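Local coordinates for bsobi restriction endonuclease (Geobacillus stearothermophilus, PDB 1DC1), which recognises the double-stranded DNA sequence 5'-CYCGRG-3' and, as a homodimeric type II restriction endonuclease, cleaves it after the first cytosine, at residues 63-66 with 67-70; 178-181 with 182-186; 259-262 with 263-266; 290-293 with 294-298. One frame throughout, in Å; residues are numbered along the deposited sequence.

Four local contacts follow one another along a single chain, and no two of them touch. Interaction 1 lies at the turn into helix 69-75, its centre about 34 Å from the centre of the chain, in the helical part that lies far from the mixed sheet. Interaction 2 leads into strand 184-191 of that sheet, about 40 Å away between centres. Interactions 3 and 4 lie on helices 247-270 and 286-298, the connections of two consecutive beta-alpha-beta units built on strands 235-242, 276-281 and 303-306; their nearest atoms are about 5 Å apart. Both reach the second subunit, so helices packed beside the strand carrying predicted magnesium ligands also join the dimer contact.

Interaction 1: 63-66 with 67-70; sequences LYLE and DIQD
Gln-69 folds its side chain back over the preceding turn and delivers its amide to the carbonyl of Leu-65. Gln-69 NE2 donates to Leu-65 O at 2.7 Å with an N-H...O angle of 163°, and the oxygen lies almost in the amide plane. The bend at chi2 (-49°) brings the amide back to the turn. Leu-65 O also accepts from Ile-68 N at 3.1 Å, and the two donors approach it from opposite faces of the carbonyl plane. Beyond these segments, NE2 also donates to Leu-62 O, so the amide is held by two backbone carbonyls. Ile-68 places CG1 between its own N and carbonyl carbon (chi1 67°), which brings CG1 to 3.7 Å from Leu-65 CB, while its CD1 lies 3.8 Å from Leu-65 CD1. Helix 21-53 packs on Ile-68 through Leu-49 and Ala-52. Next in the chain, Gln-69 N bonds to Glu-66 O at 3.2 Å, and a water that accepts from Asp-70 N donates to the same carbonyl. Replacing Gln-69 with an alanine would probably leave Leu-65 O and Leu-62 O without their side-chain donor and let the turn before helix 69-75 move more freely. The chemistry is thus that of a side-chain amide adding to the backbone N-H at Leu-65 O, and also gripping Leu-62 O, just ahead of helix 69-75.

Interaction 2: 178-181 with 182-186; sequences YELE and TFAKG
Thr-182 meets Glu-179 O with both its backbone and its side chain. The backbone N donates to that oxygen at 3.2 Å, with an N-H...O angle of 154°; OG1, set beside its own N by a chi1 of -64°, adds a weak bond of the same length. One residue further, Phe-183 N donates to Leu-180 O at 3.1 Å. The tightly packed side is apolar: Leu-180 swings CG anti to its backbone N (chi1 176°), and its CD2 comes to 4.0 Å from Ala-184 CB. Around this pair stand Ile-147 and Thr-143 of helix 110-152, with Tyr-157 and Trp-159 of strand 157-161. The looser side carries Glu-179, an exposed residue whose extended chain touches Thr-182 only through CB, 4.0 Å from OG1. A water donates to Glu-181 O at 2.8 Å and bridges to Ala-184 O, though that second distance is suspiciously short. The carboxylate of Glu-181 turns elsewhere, forming a salt bridge with Arg-144. Both backbone bonds run from residue i+3 to residue i, the pattern of a short 3-10 turn, which here delivers the chain into strand 184-191 of the mixed sheet.

Interaction 3: 259-262 with 263-266; sequences TALT and RIRN
Thr-262 and Asn-266 sit one turn apart with their side chains alongside each other and pointing the same way, Thr-262 CG2 lying 3.6 Å from Asn-266 ND2. In one of two conformers of Arg-265, NH2 also comes obliquely to 2.7 Å from Thr-262 OG1, an approach to be read with caution. The hydroxyl of Thr-262 is bonded to Asn-258 O, a turn earlier. Replacing Thr-262 with an alanine would probably leave Asn-258 O without this hydroxyl and open a gap beside the Asn-266 amide where CG2 had been. Next come the backbone bonds that fix these positions: Arg-265 N to Leu-261 O at 3.0 Å, nearly straight at 171°, and Asn-266 N to Thr-262 O at 2.9 Å. On another side of the helix, the Leu-261 and Ile-264 side chains lie side by side, CD2 of Leu-261 4.1 Å from CD1 of Ile-264. Arg-263, extended from CG to NE, passes Thr-259 CG2 and carries its guanidinium to Glu-291 and Asp-251 of the second subunit, in salt bridges; Thr-259 OG1 bonds to Lys-255 O of that subunit. Helix 247-270 thus connects strands 235-242 and 276-281 in a beta-alpha-beta unit, with Ala-260, Leu-261 and Ile-264 against Glu-240, a predicted magnesium ligand on strand 235-242, while Thr-259 and Arg-263 meet the second subunit.

Interaction 4: 290-293 with 294-298; sequences EEIW and DQLQS
Gln-297 lies alongside Trp-293 one turn further along helix 286-298, and its side chain can be followed over the indole. Gln-297 CB lies 3.5 Å from Trp-293 O, the carbonyl that also receives Gln-297 N in a backbone bond of 2.9 Å. Gln-297 CG comes closer still to Trp-293 O, at 3.1 Å, and stands over one face of the indole, 4.1 Å from the centroid of the five-membered ring and 26° off its normal, a CH-pi contact. At CG the chain bends (chi2 -67°), which lays the amide along the ring. At the tip, Gln-297 NE2 lies over a face of the indole, offset toward the rim, 3.7 Å from Trp-293 CZ2, with ring and amide planes 21° apart. Trp-293 meets it because its CG is anti to its backbone N, sending the indole toward the next turn. This is an i to i+4 pairing on a helix that forms the crossover of a beta-alpha-beta unit between strands 276-281 and 303-306. A second such pair, Ile-292 and Leu-296, runs side by side, Ile-292 CG2 to Leu-296 CD1 4.0 Å, and Ile-292 also packs on Trp-254 of helix 247-270. Glu-291 bonds through OE1 to the indole nitrogen of Trp-254, while Gln-295 NE2 donates to Asn-258 OD1.

Interaction 1: 63-66 with 67-70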
loop_
_atom_site.group_PDB
_atom_site.type_symbol
_atom_site.label_atom_id
_atom_site.label_comp_id
_atom_site.label_asym_id
_atom_site.label_seq_id
_atom_site.Cartn_x
_atom_site.Cartn_y
_atom_site.Cartn_z
ATOM N N LEU D 63 0.690 -29.964 -18.493
ATOM C CA LEU D 63 1.342 -29.137 -19.500
ATOM C C LEU D 63 0.646 -29.194 -20.860
ATOM O O LEU D 63 0.865 -28.345 -21.724
ATOM C CB LEU D 63 2.771 -29.593 -19.662
ATOM C CG LEU D 63 3.576 -29.353 -18.402
ATOM C CD1 LEU D 63 4.980 -29.970 -18.487
ATOM C CD2 LEU D 63 3.643 -27.847 -18.246
ATOM N N TYR D 64 -0.181 -30.209 -21.062
ATOM C CA TYR D 64 -0.871 -30.349 -22.343
ATOM C C TYR D 64 -2.297 -29.823 -22.394
ATOM O O TYR D 64 -2.925 -29.821 -23.448
ATOM C CB TYR D 64 -0.843 -31.803 -22.795
ATOM C CG TYR D 64 0.546 -32.339 -22.755
ATOM C CD1 TYR D 64 1.584 -31.633 -23.352
ATOM C CD2 TYR D 64 0.840 -33.491 -22.041
ATOM C CE1 TYR D 64 2.881 -32.049 -23.228
ATOM C CE2 TYR D 64 2.120 -33.927 -21.906
ATOM C CZ TYR D 64 3.152 -33.201 -22.495
ATOM O OH TYR D 64 4.463 -33.599 -22.313
ATOM N N LEU D 65 -2.811 -29.382 -21.258
ATOM C CA LEU D 65 -4.142 -28.799 -21.215
ATOM C C LEU D 65 -3.938 -27.282 -21.418
ATOM O O LEU D 65 -3.755 -26.517 -20.463
ATOM C CB LEU D 65 -4.787 -29.123 -19.875
ATOM C CG LEU D 65 -4.772 -30.621 -19.499
ATOM C CD1 LEU D 65 -5.289 -30.855 -18.088
ATOM C CD2 LEU D 65 -5.629 -31.345 -20.485
ATOM N N GLU D 66 -3.962 -26.845 -22.679
ATOM C CA GLU D 66 -3.707 -25.439 -22.943
ATOM C C GLU D 66 -4.647 -24.484 -22.221
ATOM O O GLU D 66 -4.237 -23.394 -21.817
ATOM C CB GLU D 66 -3.662 -25.174 -24.454
ATOM C CG GLU D 66 -4.936 -25.523 -25.187
ATOM C CD GLU D 66 -4.931 -25.107 -26.676
ATOM O OE1 GLU D 66 -3.894 -25.251 -27.372
ATOM O OE2 GLU D 66 -6.000 -24.644 -27.144
ATOM N N ASP D 67 -5.882 -24.908 -21.996
ATOM C CA ASP D 67 -6.900 -24.082 -21.332
ATOM C C ASP D 67 -6.592 -23.655 -19.885
ATOM O O ASP D 67 -7.173 -22.701 -19.376
ATOM C CB ASP D 67 -8.245 -24.826 -21.417
ATOM C CG ASP D 67 -8.093 -26.402 -21.224
ATOM O OD1 ASP D 67 -7.353 -27.086 -22.005
ATOM O OD2 ASP D 67 -8.723 -26.968 -20.293
ATOM N N ILE D 68 -5.658 -24.351 -19.244
ATOM C CA ILE D 68 -5.283 -24.092 -17.876
ATOM C C ILE D 68 -3.863 -23.525 -17.689
ATOM O O ILE D 68 -3.413 -23.329 -16.546
ATOM C CB ILE D 68 -5.374 -25.381 -17.047
ATOM C CG1 ILE D 68 -4.323 -26.356 -17.506
ATOM C CG2 ILE D 68 -6.781 -26.009 -17.155
ATOM C CD1 ILE D 68 -4.240 -27.560 -16.572
ATOM N N GLN D 69 -3.149 -23.247 -18.774
ATOM C CA GLN D 69 -1.780 -22.730 -18.602
ATOM C C GLN D 69 -1.654 -21.412 -17.839
ATOM O O GLN D 69 -0.695 -21.234 -17.079
ATOM C CB GLN D 69 -1.032 -22.634 -19.945
ATOM C CG GLN D 69 -0.884 -23.991 -20.697
ATOM C CD GLN D 69 -0.356 -25.127 -19.825
ATOM O OE1 GLN D 69 0.822 -25.118 -19.390
ATOM N NE2 GLN D 69 -1.229 -26.111 -19.538
ATOM N N ASP D 70 -2.593 -20.490 -17.997
ATOM C CA ASP D 70 -2.500 -19.236 -17.254
ATOM C C ASP D 70 -2.698 -19.484 -15.771
ATOM O O ASP D 70 -1.988 -18.911 -14.940
ATOM C CB ASP D 70 -3.511 -18.249 -17.824
ATOM C CG ASP D 70 -3.187 -17.874 -19.277
ATOM O OD1 ASP D 70 -2.025 -17.528 -19.586
ATOM O OD2 ASP D 70 -4.082 -17.936 -20.124
HETATM O O HOH W 1 -4.140 -20.766 -20.530
#

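Interaction 2: 178-181 with 182-186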
loop_
_atom_site.group_PDB
_atom_site.type_symbol
_atom_site.label_atom_id
_atom_site.label_comp_id
_atom_site.label_asym_id
_atom_site.label_seq_id
_atom_site.Cartn_x
_atom_site.Cartn_y
_atom_site.Cartn_z
ATOM N N TYR D 178 -31.480 8.284 -8.539
ATOM C CA TYR D 178 -31.149 7.202 -7.626
ATOM C C TYR D 178 -29.960 6.421 -8.191
ATOM O O TYR D 178 -29.990 5.952 -9.348
ATOM C CB TYR D 178 -32.337 6.268 -7.511
ATOM C CG TYR D 178 -32.129 5.153 -6.550
ATOM C CD1 TYR D 178 -31.647 3.914 -6.983
ATOM C CD2 TYR D 178 -32.476 5.310 -5.211
ATOM C CE1 TYR D 178 -31.521 2.851 -6.095
ATOM C CE2 TYR D 178 -32.363 4.255 -4.304
ATOM C CZ TYR D 178 -31.886 3.021 -4.741
ATOM O OH TYR D 178 -31.780 1.975 -3.832
ATOM N N GLU D 179 -28.915 6.276 -7.387
ATOM C CA GLU D 179 -27.729 5.537 -7.802
ATOM C C GLU D 179 -26.989 6.026 -9.034
ATOM O O GLU D 179 -26.198 5.258 -9.604
ATOM C CB GLU D 179 -28.049 4.052 -8.019
ATOM C CG GLU D 179 -28.026 3.255 -6.731
ATOM C CD GLU D 179 -28.282 1.766 -6.940
ATOM O OE1 GLU D 179 -28.641 1.356 -8.077
ATOM O OE2 GLU D 179 -28.120 1.005 -5.951
ATOM N N LEU D 180 -27.244 7.271 -9.467
ATOM C CA LEU D 180 -26.504 7.843 -10.622
ATOM C C LEU D 180 -24.982 7.924 -10.309
ATOM O O LEU D 180 -24.160 7.799 -11.233
ATOM C CB LEU D 180 -27.032 9.249 -11.016
ATOM C CG LEU D 180 -26.330 10.058 -12.137
ATOM C CD1 LEU D 180 -27.339 10.893 -12.924
ATOM C CD2 LEU D 180 -25.303 10.983 -11.503
ATOM N N GLU D 181 -24.631 8.099 -9.022
ATOM C CA GLU D 181 -23.248 8.191 -8.568
ATOM C C GLU D 181 -22.395 6.932 -8.869
ATOM O O GLU D 181 -21.156 6.975 -8.937
ATOM C CB GLU D 181 -23.281 8.541 -7.104
ATOM C CG GLU D 181 -23.767 7.429 -6.218
ATOM C CD GLU D 181 -25.279 7.390 -6.057
ATOM O OE1 GLU D 181 -25.998 8.185 -6.695
ATOM O OE2 GLU D 181 -25.747 6.528 -5.277
ATOM N N THR D 182 -23.079 5.817 -9.084
ATOM C CA THR D 182 -22.438 4.555 -9.421
ATOM C C THR D 182 -21.679 4.650 -10.720
ATOM O O THR D 182 -20.697 3.942 -10.936
ATOM C CB THR D 182 -23.482 3.424 -9.608
ATOM O OG1 THR D 182 -24.158 3.187 -8.371
ATOM C CG2 THR D 182 -22.789 2.173 -10.060
ATOM N N PHE D 183 -22.147 5.514 -11.607
ATOM C CA PHE D 183 -21.516 5.640 -12.917
ATOM C C PHE D 183 -21.101 7.007 -13.357
ATOM O O PHE D 183 -20.894 7.233 -14.540
ATOM C CB PHE D 183 -22.444 5.090 -13.973
ATOM C CG PHE D 183 -22.657 3.638 -13.848
ATOM C CD1 PHE D 183 -21.568 2.766 -13.967
ATOM C CD2 PHE D 183 -23.928 3.141 -13.615
ATOM C CE1 PHE D 183 -21.732 1.415 -13.863
ATOM C CE2 PHE D 183 -24.122 1.796 -13.507
ATOM C CZ PHE D 183 -23.010 0.916 -13.635
ATOM N N ALA D 184 -20.993 7.924 -12.415
ATOM C CA ALA D 184 -20.608 9.259 -12.761
ATOM C C ALA D 184 -19.114 9.525 -12.619
ATOM O O ALA D 184 -18.534 9.409 -11.526
ATOM C CB ALA D 184 -21.413 10.282 -11.947
ATOM N N LYS D 185 -18.532 9.910 -13.763
ATOM C CA LYS D 185 -17.130 10.283 -13.928
ATOM C C LYS D 185 -17.007 11.791 -13.641
ATOM O O LYS D 185 -15.965 12.278 -13.236
ATOM C CB LYS D 185 -16.712 9.933 -15.386
ATOM C CG LYS D 185 -15.466 10.614 -15.978
ATOM C CD LYS D 185 -14.224 10.373 -15.126
ATOM C CE LYS D 185 -12.975 10.990 -15.743
ATOM N NZ LYS D 185 -11.787 10.152 -15.386
ATOM N N GLY D 186 -18.099 12.524 -13.838
ATOM C CA GLY D 186 -18.086 13.963 -13.614
ATOM C C GLY D 186 -19.505 14.502 -13.474
ATOM O O GLY D 186 -20.468 13.834 -13.863
HETATM O O HOH W 2 -19.231 9.017 -9.185
#

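Interaction 3: 259-262 with 263-266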
loop_
_atom_site.group_PDB
_atom_site.type_symbol
_atom_site.label_atom_id
_atom_site.label_comp_id
_atom_site.label_asym_id
_atom_site.label_seq_id
_atom_site.Cartn_x
_atom_site.Cartn_y
_atom_site.Cartn_z
ATOM N N THR D 259 2.255 14.930 -0.318
ATOM C CA THR D 259 3.247 15.255 -1.345
ATOM C C THR D 259 2.514 15.568 -2.611
ATOM O O THR D 259 2.892 16.493 -3.328
ATOM C CB THR D 259 4.219 14.135 -1.604
ATOM O OG1 THR D 259 4.973 13.953 -0.420
ATOM C CG2 THR D 259 5.176 14.462 -2.722
ATOM N N ALA D 260 1.446 14.826 -2.892
ATOM C CA ALA D 260 0.669 15.084 -4.104
ATOM C C ALA D 260 0.133 16.526 -4.095
ATOM O O ALA D 260 0.219 17.236 -5.099
ATOM C CB ALA D 260 -0.477 14.102 -4.230
ATOM N N LEU D 261 -0.403 16.971 -2.965
ATOM C CA LEU D 261 -0.947 18.315 -2.910
ATOM C C LEU D 261 0.153 19.379 -2.963
ATOM O O LEU D 261 -0.075 20.446 -3.493
ATOM C CB LEU D 261 -1.846 18.449 -1.679
ATOM C CG LEU D 261 -3.109 17.579 -1.779
ATOM C CD1 LEU D 261 -3.683 17.377 -0.388
ATOM C CD2 LEU D 261 -4.187 18.226 -2.689
ATOM N N THR D 262 1.343 19.069 -2.459
ATOM C CA THR D 262 2.455 19.983 -2.507
ATOM C C THR D 262 2.975 20.086 -3.969
ATOM O O THR D 262 3.323 21.167 -4.440
ATOM C CB THR D 262 3.523 19.526 -1.537
ATOM O OG1 THR D 262 2.956 19.501 -0.203
ATOM C CG2 THR D 262 4.701 20.466 -1.608
ATOM N N ARG D 263 3.006 18.981 -4.698
ATOM C CA ARG D 263 3.403 19.044 -6.101
ATOM C C ARG D 263 2.436 20.037 -6.788
ATOM O O ARG D 263 2.855 20.886 -7.562
ATOM C CB ARG D 263 3.254 17.662 -6.765
ATOM C CG ARG D 263 4.435 16.740 -6.498
ATOM C CD ARG D 263 4.166 15.291 -6.916
ATOM N NE ARG D 263 5.354 14.404 -6.828
ATOM C CZ ARG D 263 5.347 13.104 -7.178
ATOM N NH1 ARG D 263 4.239 12.538 -7.625
ATOM N NH2 ARG D 263 6.451 12.366 -7.138
ATOM N N ILE D 264 1.133 19.911 -6.484
ATOM C CA ILE D 264 0.081 20.754 -7.069
ATOM C C ILE D 264 0.292 22.239 -6.777
ATOM O O ILE D 264 0.357 23.059 -7.702
ATOM C CB ILE D 264 -1.334 20.335 -6.573
ATOM C CG1 ILE D 264 -1.746 19.020 -7.241
ATOM C CG2 ILE D 264 -2.366 21.428 -6.915
ATOM C CD1 ILE D 264 -3.003 18.305 -6.597
ATOM N N ARG D 265 0.410 22.558 -5.501
ATOM C CA ARG D 265 0.627 23.914 -5.042
ATOM C C ARG D 265 1.885 24.517 -5.620
ATOM O O ARG D 265 1.870 25.682 -6.022
ATOM C CB ARG D 265 0.712 23.937 -3.527
ATOM C CG ARG D 265 -0.619 24.078 -2.883
ATOM C CD ARG D 265 -0.514 24.104 -1.361
ATOM N NE ARG D 265 0.239 23.002 -0.760
ATOM C CZ ARG D 265 1.488 23.098 -0.310
ATOM N NH1 ARG D 265 2.148 24.244 -0.390
ATOM N NH2 ARG D 265 2.071 22.052 0.247
ATOM N N ASN D 266 2.957 23.726 -5.667
ATOM C CA ASN D 266 4.231 24.184 -6.189
ATOM C C ASN D 266 4.118 24.547 -7.670
ATOM O O ASN D 266 4.435 25.679 -8.062
ATOM C CB ASN D 266 5.310 23.101 -5.985
ATOM C CG ASN D 266 5.853 23.051 -4.526
ATOM O OD1 ASN D 266 5.585 23.935 -3.702
ATOM N ND2 ASN D 266 6.620 22.008 -4.221
#

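Interaction 4: 290-293 with 294-298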
loop_
_atom_site.group_PDB
_atom_site.type_symbol
_atom_site.label_atom_id
_atom_site.label_comp_id
_atom_site.label_asym_id
_atom_site.label_seq_id
_atom_site.Cartn_x
_atom_site.Cartn_y
_atom_site.Cartn_z
ATOM N N GLU D 290 -3.872 16.790 13.249
ATOM C CA GLU D 290 -3.185 17.998 13.684
ATOM C C GLU D 290 -2.554 18.694 12.485
ATOM O O GLU D 290 -2.623 19.921 12.348
ATOM C CB GLU D 290 -2.111 17.643 14.677
ATOM C CG GLU D 290 -2.667 17.180 16.007
ATOM C CD GLU D 290 -2.741 18.318 17.037
ATOM O OE1 GLU D 290 -2.821 19.514 16.643
ATOM O OE2 GLU D 290 -2.717 18.012 18.250
ATOM N N GLU D 291 -1.939 17.919 11.608
ATOM C CA GLU D 291 -1.306 18.520 10.443
ATOM C C GLU D 291 -2.331 19.130 9.475
ATOM O O GLU D 291 -2.079 20.192 8.873
ATOM C CB GLU D 291 -0.471 17.468 9.719
ATOM C CG GLU D 291 0.790 17.160 10.459
ATOM C CD GLU D 291 1.563 16.079 9.784
ATOM O OE1 GLU D 291 0.935 15.364 8.979
ATOM O OE2 GLU D 291 2.784 15.934 10.061
ATOM N N ILE D 292 -3.469 18.458 9.287
ATOM C CA ILE D 292 -4.524 18.975 8.396
ATOM C C ILE D 292 -5.047 20.288 8.976
ATOM O O ILE D 292 -5.185 21.264 8.255
ATOM C CB ILE D 292 -5.710 17.986 8.237
ATOM C CG1 ILE D 292 -5.233 16.755 7.459
ATOM C CG2 ILE D 292 -6.927 18.685 7.516
ATOM C CD1 ILE D 292 -6.107 15.549 7.629
ATOM N N TRP D 293 -5.317 20.299 10.280
ATOM C CA TRP D 293 -5.786 21.492 10.961
ATOM C C TRP D 293 -4.777 22.637 10.807
ATOM O O TRP D 293 -5.149 23.772 10.479
ATOM C CB TRP D 293 -6.004 21.163 12.407
ATOM C CG TRP D 293 -6.470 22.285 13.192
ATOM C CD1 TRP D 293 -5.711 23.156 13.898
ATOM C CD2 TRP D 293 -7.817 22.665 13.389
ATOM N NE1 TRP D 293 -6.502 24.063 14.536
ATOM C CE2 TRP D 293 -7.808 23.790 14.241
ATOM C CE3 TRP D 293 -9.044 22.167 12.927
ATOM C CZ2 TRP D 293 -8.983 24.433 14.648
ATOM C CZ3 TRP D 293 -10.209 22.797 13.321
ATOM C CH2 TRP D 293 -10.173 23.922 14.176
ATOM N N ASP D 294 -3.502 22.362 11.024
ATOM C CA ASP D 294 -2.493 23.397 10.855
ATOM C C ASP D 294 -2.514 23.971 9.434
ATOM O O ASP D 294 -2.363 25.181 9.230
ATOM C CB ASP D 294 -1.107 22.835 11.139
ATOM C CG ASP D 294 -0.885 22.617 12.607
ATOM O OD1 ASP D 294 -1.769 23.078 13.372
ATOM O OD2 ASP D 294 0.142 21.997 12.988
ATOM N N GLN D 295 -2.666 23.093 8.446
ATOM C CA GLN D 295 -2.707 23.508 7.028
ATOM C C GLN D 295 -3.963 24.309 6.708
ATOM O O GLN D 295 -3.923 25.216 5.872
ATOM C CB GLN D 295 -2.601 22.276 6.101
ATOM C CG GLN D 295 -1.222 21.654 6.135
ATOM C CD GLN D 295 -1.011 20.654 5.023
ATOM O OE1 GLN D 295 -1.676 20.724 4.014
ATOM N NE2 GLN D 295 -0.087 19.717 5.206
ATOM N N LEU D 296 -5.081 23.962 7.343
ATOM C CA LEU D 296 -6.299 24.736 7.131
ATOM C C LEU D 296 -6.091 26.140 7.762
ATOM O O LEU D 296 -6.451 27.146 7.176
ATOM C CB LEU D 296 -7.522 24.065 7.775
ATOM C CG LEU D 296 -8.045 22.774 7.108
ATOM C CD1 LEU D 296 -8.990 22.064 8.091
ATOM C CD2 LEU D 296 -8.740 23.043 5.735
ATOM N N GLN D 297 -5.503 26.199 8.951
ATOM C CA GLN D 297 -5.239 27.481 9.638
ATOM C C GLN D 297 -4.259 28.350 8.833
ATOM O O GLN D 297 -4.414 29.547 8.696
ATOM C CB GLN D 297 -4.637 27.180 11.003
ATOM C CG GLN D 297 -5.619 26.525 11.857
ATOM C CD GLN D 297 -6.740 27.458 12.194
ATOM O OE1 GLN D 297 -6.499 28.599 12.528
ATOM N NE2 GLN D 297 -7.971 26.985 12.122
ATOM N N SER D 298 -3.243 27.730 8.264
ATOM C CA SER D 298 -2.241 28.460 7.497
ATOM C C SER D 298 -2.713 28.795 6.091
ATOM O O SER D 298 -2.066 29.532 5.363
ATOM C CB SER D 298 -0.937 27.652 7.376
ATOM O OG SER D 298 -1.033 26.686 6.336
#